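Local coordinates for protein 1-pyrroline-5-carboxylate dehydrogenase (Thermus thermophilus, PDB 1UZB) that probably catalyses the NAD-dependent oxidation of glutamate semialdehyde, the open form of 1-pyrroline-5-carboxylate, to glutamate, at residues 38-43 and 235-240; 46-51 and 67-72; 94-99 and 148-153; 168-173 and 510-515. All blocks are in the same frame, centred on the assembly; numbering follows the deposited sequence. Where two conformers were deposited one is given.

Contact 1: residues 38-43 and 235-240; sequences YPLYIG and FLPGVG
Tyr-41 and Phe-235 form a single antiparallel bridge, and the evidence is two backbone hydrogen bonds between them. Tyr-41 N gives its hydrogen to Phe-235 O at 3.1 Å with an N-H...O angle of 169°, and Phe-235 N returns the bond to Tyr-41 O at 2.8 Å. With both directions filled, this is a hydrogen-bonded pair. It also draws the two beta carbons together, Tyr-41 CB lying 3.6 Å from Phe-235 CB.

Apolar contacts extend the bridge in two directions. Leu-40 reaches across with one methyl, its CD2 meeting Pro-237 CD at 3.4 Å, tighter than usual for two carbons. The same Pro-237 CD lies over the rim of one face of the Phe-235 ring, so the proline is packed between the leucine methyl and the phenylalanine ring. Farther along, Ile-42 and Leu-236 cross at about a right angle, Ile-42 CD1 touching Leu-236 CD2 at 3.8 Å.

A polar atom sits at the ring edge. Pro-39 O lies in the plane of the Phe-235 ring, 3.7 Å from Phe-235 CD1; buried there without a hydrogen-bond donor, it has the ring edge as its company. The Tyr-41 ring leaves the bridge, CG being anti to the backbone N (chi1 -172°), and its hydroxyl is hydrogen-bonded to His-224 on helix 213-226, a helix that also packs on Phe-235.

The bridge thus fastens strand 36-42 of the N-terminal four-stranded sheet to the end of strand 233-235, part of a parallel-rich sheet consistent with the Rossmann-like nucleotide-binding domain of aldehyde dehydrogenases.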
loop_
_atom_site.group_PDB
_atom_site.type_symbol
_atom_site.label_atom_id
_atom_site.label_comp_id
_atom_site.label_asym_id
_atom_site.label_seq_id
_atom_site.Cartn_x
_atom_site.Cartn_y
_atom_site.Cartn_z
ATOM N N TYR A 38 43.336 -27.740 5.448
ATOM C CA TYR A 38 41.877 -27.690 5.500
ATOM C C TYR A 38 41.272 -28.810 4.654
ATOM O O TYR A 38 41.526 -28.899 3.457
ATOM C CB TYR A 38 41.367 -26.340 4.984
ATOM C CG TYR A 38 42.022 -25.128 5.618
ATOM C CD1 TYR A 38 43.306 -24.731 5.246
ATOM C CD2 TYR A 38 41.356 -24.380 6.588
ATOM C CE1 TYR A 38 43.913 -23.617 5.828
ATOM C CE2 TYR A 38 41.954 -23.266 7.176
ATOM C CZ TYR A 38 43.230 -22.890 6.791
ATOM O OH TYR A 38 43.814 -21.788 7.371
ATOM N N PRO A 39 40.460 -29.680 5.271
ATOM C CA PRO A 39 39.842 -30.782 4.524
ATOM C C PRO A 39 38.642 -30.330 3.690
ATOM O O PRO A 39 38.324 -29.140 3.624
ATOM C CB PRO A 39 39.410 -31.752 5.625
ATOM C CG PRO A 39 40.288 -31.387 6.801
ATOM C CD PRO A 39 40.311 -29.891 6.719
ATOM N N LEU A 40 37.998 -31.291 3.037
ATOM C CA LEU A 40 36.797 -31.016 2.258
ATOM C C LEU A 40 35.681 -30.946 3.302
ATOM O O LEU A 40 35.881 -31.335 4.449
ATOM C CB LEU A 40 36.488 -32.178 1.304
ATOM C CG LEU A 40 37.589 -32.725 0.388
ATOM C CD1 LEU A 40 37.062 -33.926 -0.399
ATOM C CD2 LEU A 40 38.055 -31.634 -0.558
ATOM N N TYR A 41 34.515 -30.443 2.918
ATOM C CA TYR A 41 33.385 -30.399 3.839
ATOM C C TYR A 41 32.228 -31.048 3.094
ATOM O O TYR A 41 31.709 -30.495 2.122
ATOM C CB TYR A 41 33.025 -28.964 4.229
ATOM C CG TYR A 41 31.992 -28.876 5.338
ATOM C CD1 TYR A 41 32.355 -29.051 6.677
ATOM C CD2 TYR A 41 30.650 -28.620 5.050
ATOM C CE1 TYR A 41 31.404 -28.967 7.700
ATOM C CE2 TYR A 41 29.697 -28.539 6.060
ATOM C CZ TYR A 41 30.077 -28.710 7.381
ATOM O OH TYR A 41 29.135 -28.608 8.378
ATOM N N ILE A 42 31.841 -32.238 3.540
ATOM C CA ILE A 42 30.771 -32.990 2.904
ATOM C C ILE A 42 29.815 -33.549 3.944
ATOM O O ILE A 42 30.245 -34.122 4.942
ATOM C CB ILE A 42 31.339 -34.180 2.097
ATOM C CG1 ILE A 42 32.341 -33.679 1.056
ATOM C CG2 ILE A 42 30.202 -34.942 1.430
ATOM C CD1 ILE A 42 33.103 -34.787 0.349
ATOM N N GLY A 43 28.520 -33.386 3.709
ATOM C CA GLY A 43 27.535 -33.909 4.633
ATOM C C GLY A 43 27.699 -33.502 6.085
ATOM O O GLY A 43 27.539 -34.326 6.987
ATOM N N PHE A 235 31.814 -28.293 0.427
ATOM C CA PHE A 235 33.054 -27.672 -0.032
ATOM C C PHE A 235 33.964 -28.678 -0.734
ATOM O O PHE A 235 34.470 -29.607 -0.098
ATOM C CB PHE A 235 33.745 -27.083 1.204
ATOM C CG PHE A 235 35.054 -26.402 0.931
ATOM C CD1 PHE A 235 36.213 -26.846 1.562
ATOM C CD2 PHE A 235 35.126 -25.282 0.112
ATOM C CE1 PHE A 235 37.420 -26.185 1.387
ATOM C CE2 PHE A 235 36.334 -24.610 -0.069
ATOM C CZ PHE A 235 37.482 -25.065 0.572
ATOM N N LEU A 236 34.181 -28.480 -2.035
ATOM C CA LEU A 236 35.004 -29.387 -2.827
ATOM C C LEU A 236 36.161 -28.777 -3.610
ATOM O O LEU A 236 36.098 -28.654 -4.838
ATOM C CB LEU A 236 34.130 -30.177 -3.808
ATOM C CG LEU A 236 33.086 -31.151 -3.256
ATOM C CD1 LEU A 236 32.471 -31.938 -4.407
ATOM C CD2 LEU A 236 33.735 -32.104 -2.263
ATOM N N PRO A 237 37.229 -28.370 -2.913
ATOM C CA PRO A 237 38.372 -27.795 -3.628
ATOM C C PRO A 237 38.958 -28.884 -4.529
ATOM O O PRO A 237 38.961 -30.063 -4.161
ATOM C CB PRO A 237 39.320 -27.387 -2.500
ATOM C CG PRO A 237 38.953 -28.331 -1.372
ATOM C CD PRO A 237 37.449 -28.360 -1.457
ATOM N N GLY A 238 39.434 -28.495 -5.708
ATOM C CA GLY A 238 40.005 -29.462 -6.630
ATOM C C GLY A 238 40.954 -28.842 -7.636
ATOM O O GLY A 238 40.985 -27.625 -7.810
ATOM N N VAL A 239 41.735 -29.688 -8.301
ATOM C CA VAL A 239 42.695 -29.230 -9.295
ATOM C C VAL A 239 42.239 -29.627 -10.693
ATOM O O VAL A 239 41.851 -30.769 -10.926
ATOM C CB VAL A 239 44.092 -29.838 -9.043
ATOM C CG1 VAL A 239 45.056 -29.414 -10.145
ATOM C CG2 VAL A 239 44.609 -29.401 -7.685
ATOM N N GLY A 240 42.285 -28.679 -11.621
ATOM C CA GLY A 240 41.882 -28.976 -12.981
ATOM C C GLY A 240 40.379 -29.004 -13.185
ATOM O O GLY A 240 39.614 -28.582 -12.320
#

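Contact 2: residues 46-51 and 67-72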
loop_
_atom_site.group_PDB
_atom_site.type_symbol
_atom_site.label_atom_id
_atom_site.label_comp_id
_atom_site.label_asym_id
_atom_site.label_seq_id
_atom_site.Cartn_x
_atom_site.Cartn_y
_atom_site.Cartn_z
ATOM N N TRP A 46 34.032 -32.467 8.129
ATOM C CA TRP A 46 35.261 -32.246 7.384
ATOM C C TRP A 46 35.829 -33.612 7.015
ATOM O O TRP A 46 36.020 -34.470 7.879
ATOM C CB TRP A 46 36.263 -31.456 8.227
ATOM C CG TRP A 46 35.800 -30.060 8.523
ATOM C CD1 TRP A 46 35.136 -29.632 9.639
ATOM C CD2 TRP A 46 35.931 -28.916 7.670
ATOM N NE1 TRP A 46 34.844 -28.292 9.531
ATOM C CE2 TRP A 46 35.321 -27.829 8.333
ATOM C CE3 TRP A 46 36.503 -28.705 6.407
ATOM C CZ2 TRP A 46 35.266 -26.547 7.775
ATOM C CZ3 TRP A 46 36.450 -27.427 5.852
ATOM C CH2 TRP A 46 35.833 -26.367 6.539
ATOM N N VAL A 47 36.080 -33.811 5.726
ATOM C CA VAL A 47 36.595 -35.075 5.215
ATOM C C VAL A 47 37.914 -34.842 4.490
ATOM O O VAL A 47 37.981 -34.049 3.550
ATOM C CB VAL A 47 35.590 -35.713 4.227
ATOM C CG1 VAL A 47 36.070 -37.095 3.808
ATOM C CG2 VAL A 47 34.213 -35.789 4.864
ATOM N N ASP A 48 38.959 -35.541 4.921
ATOM C CA ASP A 48 40.271 -35.389 4.310
ATOM C C ASP A 48 40.465 -36.381 3.166
ATOM O O ASP A 48 39.685 -37.319 3.003
ATOM C CB ASP A 48 41.364 -35.604 5.360
ATOM C CG ASP A 48 42.583 -34.735 5.121
ATOM O OD1 ASP A 48 42.710 -34.161 4.017
ATOM O OD2 ASP A 48 43.420 -34.630 6.041
ATOM N N THR A 49 41.506 -36.154 2.371
ATOM C CA THR A 49 41.832 -37.029 1.252
ATOM C C THR A 49 43.327 -37.313 1.290
ATOM O O THR A 49 44.069 -36.646 2.010
ATOM C CB THR A 49 41.479 -36.376 -0.101
ATOM O OG1 THR A 49 42.217 -35.158 -0.255
ATOM C CG2 THR A 49 39.991 -36.075 -0.171
ATOM N N LYS A 50 43.769 -38.305 0.524
ATOM C CA LYS A 50 45.185 -38.650 0.489
ATOM C C LYS A 50 45.965 -37.554 -0.225
ATOM O O LYS A 50 46.997 -37.095 0.264
ATOM C CB LYS A 50 45.392 -39.990 -0.223
ATOM C CG LYS A 50 46.845 -40.441 -0.282
ATOM C CD LYS A 50 46.977 -41.834 -0.887
ATOM C CE LYS A 50 46.457 -41.880 -2.318
ATOM N NZ LYS A 50 47.214 -40.965 -3.218
ATOM N N GLU A 51 45.464 -37.136 -1.383
ATOM C CA GLU A 51 46.108 -36.084 -2.159
ATOM C C GLU A 51 45.746 -34.725 -1.573
ATOM O O GLU A 51 44.723 -34.584 -0.903
ATOM C CB GLU A 51 45.664 -36.151 -3.621
ATOM C CG GLU A 51 46.080 -37.430 -4.334
ATOM C CD GLU A 51 45.633 -37.467 -5.783
ATOM O OE1 GLU A 51 45.934 -38.466 -6.473
ATOM O OE2 GLU A 51 44.978 -36.503 -6.234
ATOM N N THR A 67 47.232 -25.690 2.848
ATOM C CA THR A 67 46.960 -26.774 1.920
ATOM C C THR A 67 45.546 -27.240 2.197
ATOM O O THR A 67 45.009 -27.000 3.276
ATOM C CB THR A 67 47.916 -27.970 2.122
ATOM O OG1 THR A 67 47.723 -28.526 3.429
ATOM C CG2 THR A 67 49.362 -27.530 1.959
ATOM N N THR A 68 44.935 -27.890 1.217
ATOM C CA THR A 68 43.588 -28.403 1.401
ATOM C C THR A 68 43.503 -29.790 0.796
ATOM O O THR A 68 44.386 -30.211 0.043
ATOM C CB THR A 68 42.525 -27.532 0.701
ATOM O OG1 THR A 68 42.658 -27.664 -0.720
ATOM C CG2 THR A 68 42.681 -26.070 1.096
ATOM N N ALA A 69 42.439 -30.504 1.140
ATOM C CA ALA A 69 42.223 -31.828 0.584
ATOM C C ALA A 69 41.913 -31.595 -0.892
ATOM O O ALA A 69 41.646 -30.463 -1.305
ATOM C CB ALA A 69 41.047 -32.503 1.276
ATOM N N LYS A 70 41.956 -32.658 -1.684
ATOM C CA LYS A 70 41.689 -32.554 -3.111
ATOM C C LYS A 70 40.562 -33.508 -3.474
ATOM O O LYS A 70 40.690 -34.721 -3.305
ATOM C CB LYS A 70 42.948 -32.904 -3.907
ATOM C CG LYS A 70 42.784 -32.794 -5.412
ATOM C CD LYS A 70 44.051 -33.220 -6.129
ATOM C CE LYS A 70 43.867 -33.200 -7.636
ATOM N NZ LYS A 70 45.094 -33.669 -8.340
ATOM N N ALA A 71 39.461 -32.956 -3.965
ATOM C CA ALA A 71 38.308 -33.762 -4.334
ATOM C C ALA A 71 38.432 -34.358 -5.725
ATOM O O ALA A 71 38.993 -33.743 -6.635
ATOM C CB ALA A 71 37.035 -32.924 -4.244
ATOM N N GLY A 72 37.904 -35.569 -5.866
ATOM C CA GLY A 72 37.906 -36.263 -7.139
ATOM C C GLY A 72 36.459 -36.590 -7.450
ATOM O O GLY A 72 35.558 -36.099 -6.769
#
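Thr-49 and Glu-51 lean on Ala-69 and Lys-70 where the connection between strands 45-47 and 52-57 of a four-stranded mixed sheet folds over the end of strand 64-69. The hydroxyl of Thr-49 is directed straight at the other backbone: Lys-70 N donates to Thr-49 OG1 at 2.9 Å, with an N-H...O angle of 165°. With chi1 at 60°, OG1 sits between the backbone N and the carbonyl carbon of its own residue, and from there it also donates to Glu-51 O at 2.7 Å, lying in that carbonyl plane. One oxygen therefore serves as acceptor for one segment and donor within the other, and the same Lys-70 N adds only a weak bond to Glu-51 O. An alanine in place of Thr-49 is likely to leave Lys-70 N with just that weak bond and to set the Glu-51 carbonyl free to shift.

The Ala-69 methyl lies against this group. Its CB is 3.3 Å from Thr-49 OG1 and 3.6 Å from Asp-48 OD1, a carboxylate oxygen that accepts a bond from Thr-49 N and another from His-37 NE2. Leu-40, of strand 36-42, touches both Thr-49 and Ala-69.

On the outer side, Lys-70 and Glu-51 run out as two extended chains that pass at a slant. Lys-70 starts with CG anti to its backbone N (chi1 -179°), which carries its methylenes past the glutamate: Lys-70 CD lies 3.4 Å from Glu-51 OE2, and the salt bridge ends the contact with Lys-70 NZ 3.5 Å from that same OE2.

Contact 3: residues 94-99 and 148-153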
loop_
_atom_site.group_PDB
_atom_site.type_symbol
_atom_site.label_atom_id
_atom_site.label_comp_id
_atom_site.label_asym_id
_atom_site.label_seq_id
_atom_site.Cartn_x
_atom_site.Cartn_y
_atom_site.Cartn_z
ATOM N N PRO A 94 10.650 -23.577 7.065
ATOM C CA PRO A 94 9.902 -22.347 6.805
ATOM C C PRO A 94 10.950 -21.333 6.350
ATOM O O PRO A 94 12.090 -21.365 6.825
ATOM C CB PRO A 94 9.332 -21.992 8.175
ATOM C CG PRO A 94 9.111 -23.338 8.799
ATOM C CD PRO A 94 10.366 -24.098 8.416
ATOM N N GLN A 95 10.582 -20.440 5.439
ATOM C CA GLN A 95 11.546 -19.458 4.959
ATOM C C GLN A 95 12.117 -18.631 6.109
ATOM O O GLN A 95 13.299 -18.285 6.106
ATOM C CB GLN A 95 10.912 -18.538 3.912
ATOM C CG GLN A 95 11.901 -17.547 3.302
ATOM C CD GLN A 95 13.113 -18.238 2.703
ATOM O OE1 GLN A 95 12.988 -19.044 1.779
ATOM N NE2 GLN A 95 14.290 -17.929 3.229
ATOM N N GLU A 96 11.289 -18.325 7.105
ATOM C CA GLU A 96 11.761 -17.541 8.241
ATOM C C GLU A 96 12.933 -18.227 8.946
ATOM O O GLU A 96 13.865 -17.564 9.420
ATOM C CB GLU A 96 10.625 -17.302 9.239
ATOM C CG GLU A 96 9.554 -16.320 8.761
ATOM C CD GLU A 96 8.573 -16.924 7.772
ATOM O OE1 GLU A 96 7.735 -16.164 7.239
ATOM O OE2 GLU A 96 8.627 -18.148 7.532
ATOM N N ASP A 97 12.880 -19.555 9.003
ATOM C CA ASP A 97 13.926 -20.358 9.634
ATOM C C ASP A 97 15.214 -20.339 8.811
ATOM O O ASP A 97 16.310 -20.205 9.359
ATOM C CB ASP A 97 13.455 -21.809 9.813
ATOM C CG ASP A 97 12.383 -21.961 10.880
ATOM O OD1 ASP A 97 11.787 -20.949 11.301
ATOM O OD2 ASP A 97 12.130 -23.113 11.291
ATOM N N ARG A 98 15.088 -20.478 7.494
ATOM C CA ARG A 98 16.272 -20.453 6.642
ATOM C C ARG A 98 16.914 -19.070 6.671
ATOM O O ARG A 98 18.141 -18.942 6.715
ATOM C CB ARG A 98 15.914 -20.830 5.198
ATOM C CG ARG A 98 15.548 -22.305 5.006
ATOM C CD ARG A 98 15.530 -22.692 3.528
ATOM N NE ARG A 98 14.466 -21.996 2.812
ATOM C CZ ARG A 98 13.336 -22.567 2.409
ATOM N NH1 ARG A 98 13.114 -23.856 2.630
ATOM N NH2 ARG A 98 12.401 -21.835 1.821
ATOM N N SER A 99 16.087 -18.030 6.654
ATOM C CA SER A 99 16.614 -16.671 6.681
ATOM C C SER A 99 17.347 -16.377 7.988
ATOM O O SER A 99 18.394 -15.728 7.978
ATOM C CB SER A 99 15.493 -15.656 6.443
ATOM O OG SER A 99 15.065 -15.710 5.087
ATOM N N ALA A 148 15.650 -10.777 1.126
ATOM C CA ALA A 148 15.012 -10.927 -0.172
ATOM C C ALA A 148 14.244 -12.239 -0.299
ATOM O O ALA A 148 13.182 -12.286 -0.926
ATOM C CB ALA A 148 16.054 -10.819 -1.278
ATOM N N ALA A 149 14.773 -13.299 0.302
ATOM C CA ALA A 149 14.130 -14.608 0.234
ATOM C C ALA A 149 12.717 -14.580 0.820
ATOM O O ALA A 149 11.830 -15.295 0.353
ATOM C CB ALA A 149 14.984 -15.646 0.964
ATOM N N LEU A 150 12.498 -13.753 1.837
ATOM C CA LEU A 150 11.177 -13.679 2.455
ATOM C C LEU A 150 10.117 -13.121 1.512
ATOM O O LEU A 150 8.921 -13.342 1.712
ATOM C CB LEU A 150 11.246 -12.838 3.730
ATOM C CG LEU A 150 11.954 -13.536 4.898
ATOM C CD1 LEU A 150 12.250 -12.535 6.001
ATOM C CD2 LEU A 150 11.083 -14.670 5.417
ATOM N N ARG A 151 10.554 -12.404 0.481
ATOM C CA ARG A 151 9.628 -11.825 -0.487
ATOM C C ARG A 151 9.018 -12.904 -1.383
ATOM O O ARG A 151 8.045 -12.649 -2.096
ATOM C CB ARG A 151 10.354 -10.784 -1.346
ATOM C CG ARG A 151 10.915 -9.609 -0.554
ATOM C CD ARG A 151 9.811 -8.679 -0.073
ATOM N NE ARG A 151 9.323 -7.816 -1.146
ATOM C CZ ARG A 151 9.950 -6.722 -1.570
ATOM N NH1 ARG A 151 11.091 -6.346 -1.004
ATOM N NH2 ARG A 151 9.445 -6.011 -2.568
ATOM N N TYR A 152 9.589 -14.105 -1.339
ATOM C CA TYR A 152 9.104 -15.219 -2.152
ATOM C C TYR A 152 8.383 -16.279 -1.327
ATOM O O TYR A 152 8.030 -17.337 -1.849
ATOM C CB TYR A 152 10.272 -15.899 -2.880
ATOM C CG TYR A 152 10.965 -15.035 -3.906
ATOM C CD1 TYR A 152 12.030 -14.211 -3.551
ATOM C CD2 TYR A 152 10.546 -15.034 -5.234
ATOM C CE1 TYR A 152 12.663 -13.402 -4.498
ATOM C CE2 TYR A 152 11.169 -14.236 -6.188
ATOM C CZ TYR A 152 12.224 -13.422 -5.814
ATOM O OH TYR A 152 12.842 -12.634 -6.757
ATOM N N ARG A 153 8.151 -16.001 -0.049
ATOM C CA ARG A 153 7.523 -16.987 0.828
ATOM C C ARG A 153 6.102 -17.413 0.463
ATOM O O ARG A 153 5.328 -16.652 -0.111
ATOM C CB ARG A 153 7.575 -16.504 2.284
ATOM C CG ARG A 153 6.566 -15.434 2.659
ATOM C CD ARG A 153 6.872 -14.896 4.052
ATOM N NE ARG A 153 5.784 -14.100 4.613
ATOM C CZ ARG A 153 4.672 -14.610 5.135
ATOM N NH1 ARG A 153 4.495 -15.923 5.172
ATOM N NH2 ARG A 153 3.738 -13.807 5.627
HETATM O O HOH W 1 11.527 -17.804 -0.211
#
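Gln-95 lays its amide against the methyl of Ala-149, Gln-95 NE2 being 3.3 Å from Ala-149 CB, where the first turn of helix 95-111 packs on the last part of helix 128-149 and the residues after it. Two torsions put it there: CG stands anti to the backbone N (chi1 -176°), which sends the chain toward helix 128-149, and a bend at chi2 (55°) turns the amide onward, toward Ser-99. NE2 can then donate to Ser-99 OG at 3.0 Å and close to the amide plane, and to the carbonyl oxygen of Ala-199. Gln-95 OE1 accepts from Arg-98 NH2 at 2.9 Å, the donor standing above the carbonyl plane, and also takes a hydrogen from a water. That water gives its second hydrogen to Ala-149 O, 2.6 Å away, tying the glutamine to the backbone of the 148-153 segment.

Leu-150 packs alongside. Its CD2 rests 3.7 Å from Gln-95 CG and also touches Glu-96 CG, while its CG meets the Ser-99 hydroxyl, itself bonded to Ala-146 O.

Glu-96 is bent at chi2 as well, which swings the carboxylate toward Arg-153. Glu-96 OE1 lies 3.5 Å from Arg-153 CD and 3.9 Å from Arg-153 NH1, a long salt bridge; the carboxylate and guanidinium planes stand 67° apart and no N-H points at the oxygen. Glu-96 and Arg-153 also touch another subunit.

The chemistry implies two grades of hold: the buried amide, with bonds on both its oxygen and its nitrogen, is fixed in rotation and linked through one water to Ala-149 O, whereas the charged pair probably contributes a loose electrostatic attraction.

Contact 4: residues 168-173 and 510-515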
loop_
_atom_site.group_PDB
_atom_site.type_symbol
_atom_site.label_atom_id
_atom_site.label_comp_id
_atom_site.label_asym_id
_atom_site.label_seq_id
_atom_site.Cartn_x
_atom_site.Cartn_y
_atom_site.Cartn_z
ATOM N N GLU A 168 -4.001 -21.181 -5.889
ATOM C CA GLU A 168 -2.802 -20.803 -5.166
ATOM C C GLU A 168 -1.531 -21.152 -5.918
ATOM O O GLU A 168 -1.288 -22.317 -6.224
ATOM C CB GLU A 168 -2.820 -21.529 -3.823
ATOM C CG GLU A 168 -1.735 -21.151 -2.847
ATOM C CD GLU A 168 -1.827 -21.984 -1.590
ATOM O OE1 GLU A 168 -1.361 -23.141 -1.611
ATOM O OE2 GLU A 168 -2.391 -21.489 -0.592
ATOM N N SER A 169 -0.734 -20.136 -6.227
ATOM C CA SER A 169 0.539 -20.344 -6.905
ATOM C C SER A 169 1.655 -19.971 -5.936
ATOM O O SER A 169 1.558 -18.981 -5.195
ATOM C CB SER A 169 0.620 -19.505 -8.181
ATOM O OG SER A 169 -0.139 -20.119 -9.212
ATOM N N PHE A 170 2.710 -20.775 -5.929
ATOM C CA PHE A 170 3.821 -20.548 -5.022
ATOM C C PHE A 170 5.129 -21.074 -5.585
ATOM O O PHE A 170 5.144 -21.897 -6.503
ATOM C CB PHE A 170 3.535 -21.200 -3.659
ATOM C CG PHE A 170 3.161 -22.657 -3.738
ATOM C CD1 PHE A 170 1.835 -23.051 -3.917
ATOM C CD2 PHE A 170 4.135 -23.639 -3.614
ATOM C CE1 PHE A 170 1.490 -24.406 -3.967
ATOM C CE2 PHE A 170 3.799 -24.990 -3.664
ATOM C CZ PHE A 170 2.475 -25.373 -3.837
ATOM N N TYR A 171 6.229 -20.591 -5.023
ATOM C CA TYR A 171 7.551 -20.999 -5.459
ATOM C C TYR A 171 8.136 -22.124 -4.630
ATOM O O TYR A 171 7.842 -22.271 -3.439
ATOM C CB TYR A 171 8.516 -19.813 -5.420
ATOM C CG TYR A 171 8.098 -18.671 -6.304
ATOM C CD1 TYR A 171 7.627 -17.478 -5.759
ATOM C CD2 TYR A 171 8.155 -18.791 -7.691
ATOM C CE1 TYR A 171 7.218 -16.430 -6.577
ATOM C CE2 TYR A 171 7.750 -17.749 -8.518
ATOM C CZ TYR A 171 7.284 -16.573 -7.953
ATOM O OH TYR A 171 6.883 -15.538 -8.765
ATOM N N VAL A 172 8.968 -22.922 -5.285
ATOM C CA VAL A 172 9.650 -24.014 -4.624
ATOM C C VAL A 172 11.066 -24.078 -5.180
ATOM O O VAL A 172 11.308 -23.734 -6.340
ATOM C CB VAL A 172 8.909 -25.344 -4.846
ATOM C CG1 VAL A 172 7.499 -25.210 -4.303
ATOM C CG2 VAL A 172 8.867 -25.704 -6.322
ATOM N N PRO A 173 12.032 -24.473 -4.343
ATOM C CA PRO A 173 13.423 -24.567 -4.792
ATOM C C PRO A 173 13.594 -25.680 -5.821
ATOM O O PRO A 173 12.756 -26.579 -5.924
ATOM C CB PRO A 173 14.187 -24.815 -3.492
ATOM C CG PRO A 173 13.197 -25.570 -2.661
ATOM C CD PRO A 173 11.907 -24.834 -2.920
ATOM N N LYS A 510 4.627 -23.498 -8.863
ATOM C CA LYS A 510 3.574 -24.503 -8.896
ATOM C C LYS A 510 2.235 -23.782 -8.717
ATOM O O LYS A 510 2.132 -22.843 -7.925
ATOM C CB LYS A 510 3.769 -25.525 -7.771
ATOM C CG LYS A 510 2.789 -26.694 -7.810
ATOM C CD LYS A 510 3.137 -27.743 -6.762
ATOM C CE LYS A 510 2.231 -28.954 -6.886
ATOM N NZ LYS A 510 2.564 -29.994 -5.878
ATOM N N ALA A 511 1.221 -24.210 -9.463
ATOM C CA ALA A 511 -0.117 -23.625 -9.374
ATOM C C ALA A 511 -1.081 -24.737 -8.984
ATOM O O ALA A 511 -1.196 -25.744 -9.689
ATOM C CB ALA A 511 -0.524 -23.020 -10.712
ATOM N N VAL A 512 -1.766 -24.557 -7.861
ATOM C CA VAL A 512 -2.699 -25.562 -7.367
ATOM C C VAL A 512 -4.102 -24.992 -7.219
ATOM O O VAL A 512 -4.313 -23.984 -6.545
ATOM C CB VAL A 512 -2.228 -26.108 -6.012
ATOM C CG1 VAL A 512 -3.140 -27.230 -5.551
ATOM C CG2 VAL A 512 -0.792 -26.603 -6.135
ATOM N N ALA A 513 -5.059 -25.655 -7.851
ATOM C CA ALA A 513 -6.447 -25.224 -7.819
ATOM C C ALA A 513 -7.336 -26.267 -7.158
ATOM O O ALA A 513 -7.183 -27.466 -7.405
ATOM C CB ALA A 513 -6.940 -24.974 -9.242
ATOM N N GLU A 514 -8.244 -25.818 -6.297
ATOM C CA GLU A 514 -9.196 -26.729 -5.681
ATOM C C GLU A 514 -10.594 -26.210 -5.951
ATOM O O GLU A 514 -10.920 -25.072 -5.608
ATOM C CB GLU A 514 -9.026 -26.869 -4.160
ATOM C CG GLU A 514 -10.084 -27.839 -3.602
ATOM C CD GLU A 514 -10.023 -28.088 -2.107
ATOM O OE1 GLU A 514 -9.034 -27.701 -1.455
ATOM O OE2 GLU A 514 -10.987 -28.696 -1.585
ATOM N N ARG A 515 -11.410 -27.038 -6.593
ATOM C CA ARG A 515 -12.794 -26.678 -6.861
ATOM C C ARG A 515 -13.576 -27.235 -5.678
ATOM O O ARG A 515 -13.592 -28.446 -5.449
ATOM C CB ARG A 515 -13.278 -27.311 -8.164
ATOM C CG ARG A 515 -14.705 -26.929 -8.516
ATOM C CD ARG A 515 -15.049 -27.336 -9.932
ATOM N NE ARG A 515 -14.213 -26.646 -10.910
ATOM C CZ ARG A 515 -14.348 -26.771 -12.226
ATOM N NH1 ARG A 515 -13.544 -26.108 -13.044
ATOM N NH2 ARG A 515 -15.291 -27.559 -12.722
#
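Lys-510 runs alongside Phe-170, the two side chains pointing the same way from paired antiparallel strands. Their backbones are locked by two hydrogen bonds, Lys-510 N to Phe-170 O and Phe-170 N to Lys-510 O, each 2.9 Å long. From its beta carbon outward, the lysine chain is fully extended. CB lies 4.1 Å from Phe-170 CE2, CG 4.2 Å and CD, the closest, 3.8 Å from Phe-170 CZ. Beyond CD the chain leaves the phenylalanine behind, and NZ is hydrogen-bonded to the carbonyl oxygens of Arg-461 and Phe-464 of a neighbouring subunit, and to a bound methylpentanediol, probably from the crystallisation liquor.

With chi1 at 53°, the Phe-170 ring folds over its partner strand: Lys-510 O stands over the rim of one face, while Phe-170 CE1 meets Val-512 CG2 at 3.8 Å. A serine in place of Phe-170 would probably strip the lysine methylenes and the valine methyl of this cover and open a gap between them.

On the other face of the sheet, Ser-169 OG touches Ala-511 CB at 3.3 Å. Strand 165-180 thus pairs with the C-terminal strand 507-515, whose residues 511-514 form a parallel ladder with a strand of that neighbouring subunit, as in the oligomerisation flap of aldehyde dehydrogenases. Glu-168, hydrogen-bonded to Tyr-154, also salt-bridges Arg-100 on helix 95-111 of a second neighbouring subunit, bringing that helix against strand 165-180.

Contacts 1 and 2 adjoin, their centres 6 Å apart, and share the sheet of strands 36-42, 45-47 and 64-69. Contacts 3 and 4 form a second group, with centres about 17 Å apart, joined by packing of Tyr-152 on Tyr-171 and by the chain's passage from helix 128-149 to strand 165-180. Between the groups the centres lie about 28 to 43 Å apart. Along the chain, contacts 2 and 3 are nested within the loop closed by contact 1, while contact 4 interlocks with it, as 168-173 falls inside and 510-515 beyond. Contact 1 therefore joins the N-terminal sheet to that of strand 233-235, contact 2 stays within the former, and contacts 3 and 4 reach neighbouring subunits.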